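PDB 3LJY: putative adhesin from Parabacteroides distasonis, which is of unknown molecular function but probably serves as a cell-surface adhesin whose head is built largely as a parallel beta-helix. Local coordinates for residues P41-V46 with K83-W88; I17-Y22 with V56-K61; A188-S193 with H205-L210; E125-G130 with N145-D150. All coordinates share one frame; numbering follows the deposited sequence.

Contact 1: residues P41-V46 with K83-W88; sequences PSTVEV and KTNSKW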
loop_
_atom_site.group_PDB
_atom_site.type_symbol
_atom_site.label_atom_id
_atom_site.label_comp_id
_atom_site.label_asym_id
_atom_site.label_seq_id
_atom_site.Cartn_x
_atom_site.Cartn_y
_atom_site.Cartn_z
ATOM N N PRO A 41 0.402 15.091 -19.541
ATOM C CA PRO A 41 1.424 15.801 -18.793
ATOM C C PRO A 41 1.092 15.850 -17.299
ATOM O O PRO A 41 -0.046 16.140 -16.920
ATOM C CB PRO A 41 1.397 17.206 -19.404
ATOM C CG PRO A 41 0.859 17.008 -20.764
ATOM C CD PRO A 41 -0.118 15.889 -20.666
ATOM N N SER A 42 2.095 15.545 -16.475
ATOM C CA SER A 42 1.932 15.480 -15.038
ATOM C C SER A 42 1.522 16.818 -14.458
ATOM O O SER A 42 2.110 17.851 -14.766
ATOM C CB SER A 42 3.202 14.959 -14.387
ATOM O OG SER A 42 3.308 13.577 -14.675
ATOM N N THR A 43 0.474 16.786 -13.642
ATOM C CA THR A 43 0.047 17.938 -12.857
ATOM C C THR A 43 -0.079 17.511 -11.385
ATOM O O THR A 43 -0.211 16.317 -11.088
ATOM C CB THR A 43 -1.295 18.518 -13.409
ATOM O OG1 THR A 43 -2.322 17.513 -13.432
ATOM C CG2 THR A 43 -1.102 19.082 -14.858
ATOM N N VAL A 44 0.024 18.480 -10.479
ATOM C CA VAL A 44 -0.368 18.320 -9.092
ATOM C C VAL A 44 -1.450 19.358 -8.771
ATOM O O VAL A 44 -1.234 20.540 -8.954
ATOM C CB VAL A 44 0.852 18.493 -8.128
ATOM C CG1 VAL A 44 0.370 18.448 -6.669
ATOM C CG2 VAL A 44 1.958 17.429 -8.403
ATOM N N GLU A 45 -2.625 18.907 -8.325
ATOM C CA GLU A 45 -3.668 19.786 -7.790
ATOM C C GLU A 45 -3.791 19.611 -6.293
ATOM O O GLU A 45 -3.899 18.498 -5.821
ATOM C CB GLU A 45 -5.029 19.449 -8.396
ATOM C CG GLU A 45 -6.199 20.368 -7.931
ATOM C CD GLU A 45 -7.538 20.048 -8.626
ATOM O OE1 GLU A 45 -7.717 18.920 -9.153
ATOM O OE2 GLU A 45 -8.426 20.938 -8.626
ATOM N N VAL A 46 -3.816 20.720 -5.558
ATOM C CA VAL A 46 -3.937 20.698 -4.104
ATOM C C VAL A 46 -5.184 21.458 -3.650
ATOM O O VAL A 46 -5.367 22.615 -3.997
ATOM C CB VAL A 46 -2.665 21.261 -3.439
ATOM C CG1 VAL A 46 -2.892 21.516 -1.937
ATOM C CG2 VAL A 46 -1.466 20.297 -3.695
ATOM N N LYS A 83 -4.258 15.551 -5.958
ATOM C CA LYS A 83 -4.642 14.819 -7.170
ATOM C C LYS A 83 -3.546 15.013 -8.224
ATOM O O LYS A 83 -3.295 16.142 -8.658
ATOM C CB LYS A 83 -5.966 15.343 -7.701
ATOM C CG LYS A 83 -6.561 14.515 -8.804
ATOM C CD LYS A 83 -7.622 15.300 -9.501
ATOM C CE LYS A 83 -8.403 14.468 -10.469
ATOM N NZ LYS A 83 -7.475 13.991 -11.434
ATOM N N THR A 84 -2.897 13.917 -8.615
ATOM C CA THR A 84 -1.711 13.965 -9.471
ATOM C C THR A 84 -1.609 12.715 -10.343
ATOM O O THR A 84 -2.280 11.734 -10.093
ATOM C CB THR A 84 -0.406 14.169 -8.645
ATOM O OG1 THR A 84 0.736 14.241 -9.516
ATOM C CG2 THR A 84 -0.200 13.055 -7.615
ATOM N N ASN A 85 -0.795 12.792 -11.390
ATOM C CA ASN A 85 -0.602 11.691 -12.332
ATOM C C ASN A 85 0.821 11.600 -12.882
ATOM O O ASN A 85 1.553 12.591 -12.891
ATOM C CB ASN A 85 -1.595 11.820 -13.505
ATOM C CG ASN A 85 -1.267 12.987 -14.432
ATOM O OD1 ASN A 85 -1.359 14.161 -14.046
ATOM N ND2 ASN A 85 -0.906 12.666 -15.671
ATOM N N SER A 86 1.194 10.407 -13.343
ATOM C CA SER A 86 2.488 10.194 -14.004
ATOM C C SER A 86 2.433 8.940 -14.864
ATOM O O SER A 86 1.448 8.202 -14.817
ATOM C CB SER A 86 3.641 10.099 -13.008
ATOM O OG SER A 86 3.631 8.855 -12.335
ATOM N N LYS A 87 3.475 8.706 -15.666
ATOM C CA LYS A 87 3.446 7.603 -16.616
ATOM C C LYS A 87 3.637 6.289 -15.903
ATOM O O LYS A 87 3.131 5.261 -16.344
ATOM C CB LYS A 87 4.524 7.754 -17.681
ATOM C CG LYS A 87 4.620 9.129 -18.361
ATOM C CD LYS A 87 5.557 9.085 -19.558
ATOM C CE LYS A 87 6.113 10.465 -19.964
ATOM N NZ LYS A 87 7.602 10.589 -19.717
ATOM N N TRP A 88 4.364 6.319 -14.782
ATOM C CA TRP A 88 4.743 5.117 -14.062
ATOM C C TRP A 88 4.737 5.318 -12.556
ATOM O O TRP A 88 5.010 6.406 -12.098
ATOM C CB TRP A 88 6.165 4.689 -14.486
ATOM C CG TRP A 88 6.398 4.545 -15.983
ATOM C CD1 TRP A 88 7.087 5.405 -16.778
ATOM C CD2 TRP A 88 5.954 3.485 -16.828
ATOM N NE1 TRP A 88 7.092 4.955 -18.064
ATOM C CE2 TRP A 88 6.403 3.775 -18.128
ATOM C CE3 TRP A 88 5.215 2.312 -16.615
ATOM C CZ2 TRP A 88 6.151 2.932 -19.220
ATOM C CZ3 TRP A 88 4.959 1.469 -17.704
ATOM C CH2 TRP A 88 5.429 1.786 -18.991
HETATM O O HOH W 1 -3.818 17.021 -11.109
#
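Thr-84 and Val-44 stand side by side across two antiparallel strands, pointing the same way, with Thr-84 OG1 3.6 Å from Val-44 CG2. Anti to the backbone N (chi1 -179°), Thr-84 OG1 lies within hydrogen-bonding distance of Thr-43 O and donates to it at 2.8 Å; it also bonds to Tyr-22 OH. On the other face Glu-45 and Lys-83 cross obliquely. Their contact is apolar on the lysine side, Glu-45 OE1 lying 3.6 Å from Lys-83 CD, while NZ leads away and OE2 bonds instead to Ser-14. Behind them the backbones pair regularly, Glu-45 N to Lys-83 O at 2.9 Å with the reverse bond beside it.

Toward Pro-41 that pattern changes. In the alternation of an antiparallel pair Thr-43 and Asn-85 would come next, yet no bridge forms there; Asn-85 CA now lies nearest Ser-42 CA, and Thr-43 N donates to the side-chain OD1 of Asn-85 at 3.2 Å, the donor tilted 34° from the amide carbonyl plane. Asn-85 O is taken by Ser-42 OG at 2.7 Å. A water joins Thr-43 OG1 to Lys-83 O, to which it donates.

The chemistry thus implies a strand pair carried past its last regular bridge by side chains, which satisfy Thr-43 N, Thr-43 O and Asn-85 O in place of main-chain pairing.

Contact 2: residues I17-Y22 with V56-K61; sequences ISVADY and VNIEVK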
loop_
_atom_site.group_PDB
_atom_site.type_symbol
_atom_site.label_atom_id
_atom_site.label_comp_id
_atom_site.label_asym_id
_atom_site.label_seq_id
_atom_site.Cartn_x
_atom_site.Cartn_y
_atom_site.Cartn_z
ATOM N N ILE A 17 -0.863 22.928 -10.639
ATOM C CA ILE A 17 0.371 23.259 -11.360
ATOM C C ILE A 17 0.871 22.060 -12.157
ATOM O O ILE A 17 0.388 20.943 -11.963
ATOM C CB ILE A 17 1.507 23.744 -10.412
ATOM C CG1 ILE A 17 1.958 22.630 -9.463
ATOM C CG2 ILE A 17 1.059 24.948 -9.614
ATOM C CD1 ILE A 17 3.387 22.820 -8.865
ATOM N N SER A 18 1.834 22.323 -13.050
ATOM C CA SER A 18 2.523 21.314 -13.848
ATOM C C SER A 18 3.811 20.930 -13.168
ATOM O O SER A 18 4.496 21.784 -12.625
ATOM C CB SER A 18 2.873 21.859 -15.234
ATOM O OG SER A 18 1.717 21.932 -16.052
ATOM N N VAL A 19 4.159 19.648 -13.236
ATOM C CA VAL A 19 5.364 19.137 -12.601
ATOM C C VAL A 19 6.107 18.252 -13.592
ATOM O O VAL A 19 5.500 17.787 -14.579
ATOM C CB VAL A 19 5.022 18.345 -11.313
ATOM C CG1 VAL A 19 4.524 19.296 -10.222
ATOM C CG2 VAL A 19 4.009 17.246 -11.606
ATOM N N ALA A 20 7.413 18.050 -13.347
ATOM C CA ALA A 20 8.196 17.101 -14.158
ATOM C C ALA A 20 7.581 15.741 -13.910
ATOM O O ALA A 20 6.899 15.545 -12.924
ATOM C CB ALA A 20 9.680 17.109 -13.792
ATOM N N ASP A 21 7.807 14.808 -14.811
ATOM C CA ASP A 21 7.326 13.447 -14.615
ATOM C C ASP A 21 8.098 12.755 -13.470
ATOM O O ASP A 21 9.277 13.031 -13.237
ATOM C CB ASP A 21 7.415 12.638 -15.922
ATOM C CG ASP A 21 6.573 11.374 -15.873
ATOM O OD1 ASP A 21 5.329 11.496 -15.764
ATOM O OD2 ASP A 21 7.157 10.263 -15.944
ATOM N N TYR A 22 7.410 11.870 -12.753
ATOM C CA TYR A 22 7.958 11.227 -11.582
ATOM C C TYR A 22 7.496 9.766 -11.589
ATOM O O TYR A 22 6.470 9.451 -12.174
ATOM C CB TYR A 22 7.491 11.975 -10.323
ATOM C CG TYR A 22 5.988 11.976 -10.152
ATOM C CD1 TYR A 22 5.323 10.888 -9.571
ATOM C CD2 TYR A 22 5.223 13.050 -10.591
ATOM C CE1 TYR A 22 3.948 10.892 -9.444
ATOM C CE2 TYR A 22 3.854 13.050 -10.464
ATOM C CZ TYR A 22 3.229 11.980 -9.901
ATOM O OH TYR A 22 1.894 11.998 -9.787
ATOM N N VAL A 56 2.433 25.433 0.872
ATOM C CA VAL A 56 2.451 24.123 0.238
ATOM C C VAL A 56 3.660 24.024 -0.674
ATOM O O VAL A 56 3.780 24.796 -1.606
ATOM C CB VAL A 56 1.165 23.888 -0.589
ATOM C CG1 VAL A 56 1.283 22.585 -1.441
ATOM C CG2 VAL A 56 -0.058 23.854 0.336
ATOM N N ASN A 57 4.542 23.070 -0.403
ATOM C CA ASN A 57 5.763 22.898 -1.188
ATOM C C ASN A 57 5.689 21.623 -2.027
ATOM O O ASN A 57 5.766 20.544 -1.500
ATOM C CB ASN A 57 6.968 22.889 -0.242
ATOM C CG ASN A 57 8.292 22.905 -0.970
ATOM O OD1 ASN A 57 8.440 23.532 -2.025
ATOM N ND2 ASN A 57 9.281 22.226 -0.394
ATOM N N ILE A 58 5.533 21.767 -3.329
ATOM C CA ILE A 58 5.468 20.646 -4.266
ATOM C C ILE A 58 6.807 20.515 -5.005
ATOM O O ILE A 58 7.198 21.445 -5.693
ATOM C CB ILE A 58 4.333 20.868 -5.317
ATOM C CG1 ILE A 58 2.975 21.126 -4.609
ATOM C CG2 ILE A 58 4.215 19.674 -6.230
ATOM C CD1 ILE A 58 1.888 21.739 -5.461
ATOM N N GLU A 59 7.509 19.388 -4.860
ATOM C CA GLU A 59 8.791 19.195 -5.548
ATOM C C GLU A 59 8.819 17.856 -6.260
ATOM O O GLU A 59 8.299 16.884 -5.741
ATOM C CB GLU A 59 9.958 19.270 -4.567
ATOM C CG GLU A 59 10.282 20.695 -4.088
ATOM C CD GLU A 59 11.232 20.721 -2.863
ATOM O OE1 GLU A 59 11.312 19.704 -2.128
ATOM O OE2 GLU A 59 11.900 21.764 -2.633
ATOM N N VAL A 60 9.415 17.833 -7.452
ATOM C CA VAL A 60 9.929 16.612 -8.094
ATOM C C VAL A 60 11.451 16.732 -8.218
ATOM O O VAL A 60 11.933 17.635 -8.874
ATOM C CB VAL A 60 9.303 16.375 -9.500
ATOM C CG1 VAL A 60 10.007 15.239 -10.246
ATOM C CG2 VAL A 60 7.819 16.102 -9.402
ATOM N N LYS A 61 12.182 15.820 -7.575
ATOM C CA LYS A 61 13.644 15.771 -7.587
ATOM C C LYS A 61 14.021 14.362 -7.960
ATOM O O LYS A 61 13.512 13.436 -7.358
ATOM C CB LYS A 61 14.238 16.013 -6.195
ATOM C CG LYS A 61 13.990 17.350 -5.522
ATOM C CD LYS A 61 14.894 17.416 -4.251
ATOM C CE LYS A 61 14.199 18.042 -3.023
ATOM N NZ LYS A 61 14.579 17.290 -1.770
#
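Ile-58 and Ile-17 reach toward each other tip to tip, and the Ile-58 side chain can be traced outward through its branches. Its CB lies 4.2 Å from Ile-17 CD1. The CG2 branch turns to the neighbouring valine, Val-19 CG1 at 4.0 Å, the two side chains crossing at about a right angle. The other branch runs through CG1 to CD1, which ends 3.9 Å from Ile-17 CD1 and 4.1 Å from Ile-17 CG1.

No hydrogen bond crosses here; strand 12-18 pairs with 43-49, whereas 56-61 lies at the edge of the other sheet, beside 64-69. The contact packs strand 12-18 and the loop after it on strand 56-61 by side chains and, at Val-60, loop carbonyls, near the N-terminal end of the beta-helical fold, with Leu-65 and Val-44 packed alongside.

Two residues on, Val-60 meets the loop that follows strand 12-18. Its CG1 touches Ala-20 CB at 4.0 Å and Tyr-22 CB at 4.1 Å, and its CG2 lies 3.7 Å from Ala-20 O. The Tyr-22 ring is approached obliquely by the same CG2.

Contact 3: residues A188-S193 with H205-L210; sequences AVPQLS and HATDNL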
loop_
_atom_site.group_PDB
_atom_site.type_symbol
_atom_site.label_atom_id
_atom_site.label_comp_id
_atom_site.label_asym_id
_atom_site.label_seq_id
_atom_site.Cartn_x
_atom_site.Cartn_y
_atom_site.Cartn_z
ATOM N N ALA A 188 -5.432 -16.054 -6.035
ATOM C CA ALA A 188 -5.034 -17.394 -6.412
ATOM C C ALA A 188 -3.559 -17.398 -6.724
ATOM O O ALA A 188 -3.124 -16.735 -7.651
ATOM C CB ALA A 188 -5.855 -17.820 -7.652
ATOM N N VAL A 189 -2.778 -18.156 -5.952
ATOM C CA VAL A 189 -1.326 -18.264 -6.175
ATOM C C VAL A 189 -0.905 -19.697 -6.347
ATOM O O VAL A 189 -0.975 -20.459 -5.411
ATOM C CB VAL A 189 -0.538 -17.663 -4.994
ATOM C CG1 VAL A 189 0.987 -17.823 -5.249
ATOM C CG2 VAL A 189 -0.947 -16.196 -4.744
ATOM N N PRO A 190 -0.443 -20.092 -7.538
ATOM C CA PRO A 190 0.059 -21.476 -7.679
ATOM C C PRO A 190 1.219 -21.888 -6.755
ATOM O O PRO A 190 1.168 -22.949 -6.135
ATOM C CB PRO A 190 0.477 -21.541 -9.142
ATOM C CG PRO A 190 -0.392 -20.453 -9.836
ATOM C CD PRO A 190 -0.424 -19.364 -8.824
ATOM N N GLN A 191 2.268 -21.084 -6.682
ATOM C CA GLN A 191 3.443 -21.416 -5.866
ATOM C C GLN A 191 3.574 -20.429 -4.711
ATOM O O GLN A 191 4.094 -19.314 -4.885
ATOM C CB GLN A 191 4.733 -21.385 -6.711
ATOM C CG GLN A 191 4.699 -22.210 -7.998
ATOM C CD GLN A 191 4.404 -23.656 -7.748
ATOM O OE1 GLN A 191 4.869 -24.238 -6.760
ATOM N NE2 GLN A 191 3.607 -24.247 -8.616
ATOM N N LEU A 192 3.092 -20.821 -3.538
ATOM C CA LEU A 192 2.969 -19.869 -2.427
ATOM C C LEU A 192 3.813 -20.302 -1.258
ATOM O O LEU A 192 3.795 -21.443 -0.901
ATOM C CB LEU A 192 1.481 -19.677 -2.003
ATOM C CG LEU A 192 1.193 -18.628 -0.916
ATOM C CD1 LEU A 192 1.693 -17.269 -1.363
ATOM C CD2 LEU A 192 -0.274 -18.606 -0.505
ATOM N N SER A 193 4.583 -19.381 -0.693
ATOM C CA SER A 193 5.177 -19.601 0.622
ATOM C C SER A 193 4.702 -18.521 1.590
ATOM O O SER A 193 4.590 -17.347 1.264
ATOM C CB SER A 193 6.713 -19.715 0.568
ATOM O OG SER A 193 7.317 -18.448 0.648
ATOM N N HIS A 205 -4.731 -18.452 -0.623
ATOM C CA HIS A 205 -5.248 -19.376 -1.624
ATOM C C HIS A 205 -4.088 -19.860 -2.518
ATOM O O HIS A 205 -3.530 -19.115 -3.298
ATOM C CB HIS A 205 -6.392 -18.716 -2.412
ATOM C CG HIS A 205 -6.982 -19.597 -3.468
ATOM N ND1 HIS A 205 -7.733 -19.110 -4.511
ATOM C CD2 HIS A 205 -6.900 -20.934 -3.655
ATOM C CE1 HIS A 205 -8.099 -20.111 -5.290
ATOM N NE2 HIS A 205 -7.604 -21.228 -4.794
ATOM N N ALA A 206 -3.692 -21.114 -2.340
ATOM C CA ALA A 206 -2.634 -21.752 -3.153
ATOM C C ALA A 206 -3.318 -22.752 -4.077
ATOM O O ALA A 206 -4.246 -23.433 -3.657
ATOM C CB ALA A 206 -1.576 -22.440 -2.264
ATOM N N THR A 207 -2.891 -22.821 -5.332
ATOM C CA THR A 207 -3.574 -23.667 -6.318
ATOM C C THR A 207 -2.680 -24.788 -6.858
ATOM O O THR A 207 -3.075 -25.521 -7.749
ATOM C CB THR A 207 -4.172 -22.843 -7.507
ATOM O OG1 THR A 207 -3.141 -22.085 -8.126
ATOM C CG2 THR A 207 -5.282 -21.897 -7.044
ATOM N N ASP A 208 -1.488 -24.939 -6.304
ATOM C CA ASP A 208 -0.595 -26.026 -6.700
ATOM C C ASP A 208 0.285 -26.477 -5.516
ATOM O O ASP A 208 0.251 -27.632 -5.120
ATOM C CB ASP A 208 0.253 -25.640 -7.923
ATOM C CG ASP A 208 1.125 -26.814 -8.435
ATOM O OD1 ASP A 208 0.723 -27.999 -8.339
ATOM O OD2 ASP A 208 2.238 -26.553 -8.930
ATOM N N ASN A 209 1.028 -25.552 -4.922
ATOM C CA ASN A 209 1.940 -25.874 -3.836
ATOM C C ASN A 209 1.973 -24.812 -2.778
ATOM O O ASN A 209 2.202 -23.660 -3.098
ATOM C CB ASN A 209 3.347 -25.984 -4.392
ATOM C CG ASN A 209 3.666 -27.347 -4.860
ATOM O OD1 ASN A 209 3.713 -27.608 -6.068
ATOM N ND2 ASN A 209 3.870 -28.252 -3.917
ATOM N N LEU A 210 1.773 -25.200 -1.519
ATOM C CA LEU A 210 1.869 -24.261 -0.384
ATOM C C LEU A 210 2.975 -24.686 0.569
ATOM O O LEU A 210 3.013 -25.816 1.023
ATOM C CB LEU A 210 0.516 -24.135 0.365
ATOM C CG LEU A 210 0.484 -23.358 1.697
ATOM C CD1 LEU A 210 0.764 -21.870 1.490
ATOM C CD2 LEU A 210 -0.838 -23.614 2.417
#
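A corner of the beta-helix, repeated in two successive coils, brings Ala-188 to Ser-193 alongside His-205 to Leu-210. Val-189 and Ala-206 form a parallel bridge before the bend, and Gln-191 with Asn-209 and Leu-192 with Leu-210 do so after it. The register slips by one residue between them, a beta bulge. Main-chain bonds persist on both sides: Val-189 N reaches His-205 O at 2.9 Å, and Leu-192 N meets Asn-209 O at 3.0 Å, nearly straight at 178°.

At the bend Pro-190 and Thr-207 lie side by side, Thr-207 OG1 being 3.3 Å from Pro-190 CA. Next to them Gln-191 and Asp-208 also point the same way. The glutamine chain bends at chi2 (-58°), and NE2 donates to Asp-208 OD2 at 2.7 Å on its anti side. The amide and carboxylate planes stand 82° apart, yet OD2 stays close to the amide plane.

On the buried face Leu-192 is the common partner: its CB lies 4.1 Å from Ala-206 CB, and its CD2 is 4.0 Å from Leu-210 CD1. Aliphatic side chains stacked inside in matching places, Leu-192 on Leu-210, and corners superposed from coil to coil are typical of a parallel beta-helix.

Contact 4: residues E125-G130 with N145-D150; sequences ETVTVG and NHLEAD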
loop_
_atom_site.group_PDB
_atom_site.type_symbol
_atom_site.label_atom_id
_atom_site.label_comp_id
_atom_site.label_asym_id
_atom_site.label_seq_id
_atom_site.Cartn_x
_atom_site.Cartn_y
_atom_site.Cartn_z
ATOM N N GLU A 125 -8.129 -0.155 -8.678
ATOM C CA GLU A 125 -8.355 -0.787 -9.987
ATOM C C GLU A 125 -7.260 -1.812 -10.252
ATOM O O GLU A 125 -6.268 -1.890 -9.514
ATOM C CB GLU A 125 -8.351 0.256 -11.120
ATOM C CG GLU A 125 -9.270 1.445 -10.921
ATOM C CD GLU A 125 -10.760 1.073 -10.844
ATOM O OE1 GLU A 125 -11.177 0.056 -11.449
ATOM O OE2 GLU A 125 -11.515 1.800 -10.149
ATOM N N THR A 126 -7.417 -2.555 -11.339
ATOM C CA THR A 126 -6.550 -3.692 -11.623
ATOM C C THR A 126 -5.089 -3.253 -11.692
ATOM O O THR A 126 -4.747 -2.324 -12.427
ATOM C CB THR A 126 -6.986 -4.391 -12.930
ATOM O OG1 THR A 126 -8.390 -4.618 -12.863
ATOM C CG2 THR A 126 -6.274 -5.762 -13.150
ATOM N N VAL A 127 -4.251 -3.934 -10.906
ATOM C CA VAL A 127 -2.793 -3.769 -10.921
ATOM C C VAL A 127 -2.202 -4.917 -11.711
ATOM O O VAL A 127 -2.230 -6.058 -11.253
ATOM C CB VAL A 127 -2.191 -3.728 -9.489
ATOM C CG1 VAL A 127 -0.664 -3.626 -9.527
ATOM C CG2 VAL A 127 -2.755 -2.513 -8.702
ATOM N N THR A 128 -1.678 -4.625 -12.902
ATOM C CA THR A 128 -1.062 -5.642 -13.771
ATOM C C THR A 128 0.443 -5.416 -13.810
ATOM O O THR A 128 0.914 -4.570 -14.521
ATOM C CB THR A 128 -1.636 -5.603 -15.183
ATOM O OG1 THR A 128 -3.060 -5.730 -15.108
ATOM C CG2 THR A 128 -1.044 -6.744 -16.079
ATOM N N VAL A 129 1.202 -6.156 -13.011
ATOM C CA VAL A 129 2.629 -5.871 -12.886
ATOM C C VAL A 129 3.436 -7.157 -12.884
ATOM O O VAL A 129 2.897 -8.231 -12.667
ATOM C CB VAL A 129 2.968 -4.979 -11.643
ATOM C CG1 VAL A 129 2.212 -3.591 -11.720
ATOM C CG2 VAL A 129 2.641 -5.666 -10.386
ATOM N N GLY A 130 4.729 -7.066 -13.155
ATOM C CA GLY A 130 5.588 -8.209 -12.952
ATOM C C GLY A 130 5.622 -8.532 -11.475
ATOM O O GLY A 130 5.356 -9.654 -11.079
ATOM N N ASN A 145 -7.709 -4.160 -4.597
ATOM C CA ASN A 145 -8.936 -4.722 -5.139
ATOM C C ASN A 145 -8.667 -5.852 -6.138
ATOM O O ASN A 145 -9.349 -6.863 -6.107
ATOM C CB ASN A 145 -9.824 -3.636 -5.782
ATOM C CG ASN A 145 -10.461 -2.680 -4.757
ATOM O OD1 ASN A 145 -10.369 -2.858 -3.543
ATOM N ND2 ASN A 145 -11.092 -1.627 -5.270
ATOM N N HIS A 146 -7.700 -5.683 -7.038
ATOM C CA HIS A 146 -7.492 -6.674 -8.079
ATOM C C HIS A 146 -6.039 -6.671 -8.593
ATOM O O HIS A 146 -5.550 -5.669 -9.085
ATOM C CB HIS A 146 -8.520 -6.429 -9.166
ATOM C CG HIS A 146 -8.477 -7.399 -10.314
ATOM N ND1 HIS A 146 -8.960 -7.079 -11.567
ATOM C CD2 HIS A 146 -8.011 -8.667 -10.407
ATOM C CE1 HIS A 146 -8.794 -8.112 -12.373
ATOM N NE2 HIS A 146 -8.213 -9.084 -11.696
ATOM N N LEU A 147 -5.350 -7.796 -8.445
ATOM C CA LEU A 147 -3.957 -7.949 -8.886
ATOM C C LEU A 147 -3.836 -9.041 -9.971
ATOM O O LEU A 147 -4.478 -10.077 -9.894
ATOM C CB LEU A 147 -3.059 -8.295 -7.675
ATOM C CG LEU A 147 -1.542 -8.446 -7.971
ATOM C CD1 LEU A 147 -0.862 -7.091 -8.267
ATOM C CD2 LEU A 147 -0.822 -9.212 -6.880
ATOM N N GLU A 148 -3.064 -8.765 -11.010
ATOM C CA GLU A 148 -2.639 -9.795 -11.962
ATOM C C GLU A 148 -1.113 -9.669 -12.116
ATOM O O GLU A 148 -0.609 -8.720 -12.695
ATOM C CB GLU A 148 -3.351 -9.679 -13.317
ATOM C CG GLU A 148 -4.887 -9.703 -13.260
ATOM C CD GLU A 148 -5.540 -11.089 -12.960
ATOM O OE1 GLU A 148 -4.916 -12.169 -13.133
ATOM O OE2 GLU A 148 -6.735 -11.082 -12.573
ATOM N N ALA A 149 -0.389 -10.614 -11.524
ATOM C CA ALA A 149 1.056 -10.462 -11.310
ATOM C C ALA A 149 1.822 -11.740 -11.581
ATOM O O ALA A 149 1.267 -12.841 -11.548
ATOM C CB ALA A 149 1.354 -9.957 -9.855
ATOM N N ASP A 150 3.111 -11.585 -11.852
ATOM C CA ASP A 150 4.028 -12.712 -11.865
ATOM C C ASP A 150 4.407 -13.082 -10.428
ATOM O O ASP A 150 4.460 -14.261 -10.070
ATOM C CB ASP A 150 5.264 -12.384 -12.729
ATOM C CG ASP A 150 4.926 -12.298 -14.227
ATOM O OD1 ASP A 150 4.257 -13.242 -14.697
ATOM O OD2 ASP A 150 5.316 -11.326 -14.947
HETATM O O HOH W 2 -6.147 -3.278 -7.286
#
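Thr-126 and His-146 are brought together by their first torsions: Thr-126 has OG1 beside its backbone N (chi1 -49°), putting CG2 anti to that N, and His-146 has CG anti to its own N (chi1 -178°). The two side chains then lie alongside each other, pointing the same way, and both threonine branches meet the imidazole. OG1 shares a hydrogen bond with ND1 at 2.8 Å, in which either atom could be the donor. CG2 sits over one face, offset toward the rim and 3.7 Å from the ring centroid, a CH-pi contact. The far nitrogen is fixed as well, for NE2 donates to Glu-148 OE2 at 2.6 Å, using the anti lone pair of that oxygen. Bonded at both nitrogens, the ring has its rotation well defined, and the carboxylate would be expected to polarise it.

The backbone beneath is a parallel pair. Val-127 N donates to His-146 O at 2.8 Å, and Glu-148 N returns a bond of 2.8 Å to Val-127 O. Near Glu-125 a water accepts from His-146 N and lies 2.6 Å from Glu-125 O. On the buried face Leu-147 CD1 touches Val-127 CG1 at 3.7 Å.

The strand axes run 4.8 Å apart at 7°, the spacing of adjacent coils. Strands 127-129 and 147-149 are the middle two of a four-strand parallel sheet, between 106-107 and 167-169. Leu-106 bonds to the backbone of Thr-126 and Thr-128 on one side, and Asn-168 ND2 hydrogen-bonds to Glu-148 OE1 on the other.

Overall arrangement
Contacts 1 and 2 touch, their centres about 8 Å apart, and their segments alternate along the chain. Strand 43-49 pairs antiparallel with both 12-18 and 80-86, linking the two contacts within the mixed N-terminal region. Contact 4 follows in sequence, its centre about 21 Å from that of contact 1, and contact 3 comes last, about 16 Å beyond contact 4 centre to centre. Contacts 1 and 3 lie on opposite sides of the chain's centre, about 37 Å apart between centres. Order in the chain thus becomes order along the elongated body: a mixed-strand N-terminal region, then parallel coils stacked one after another.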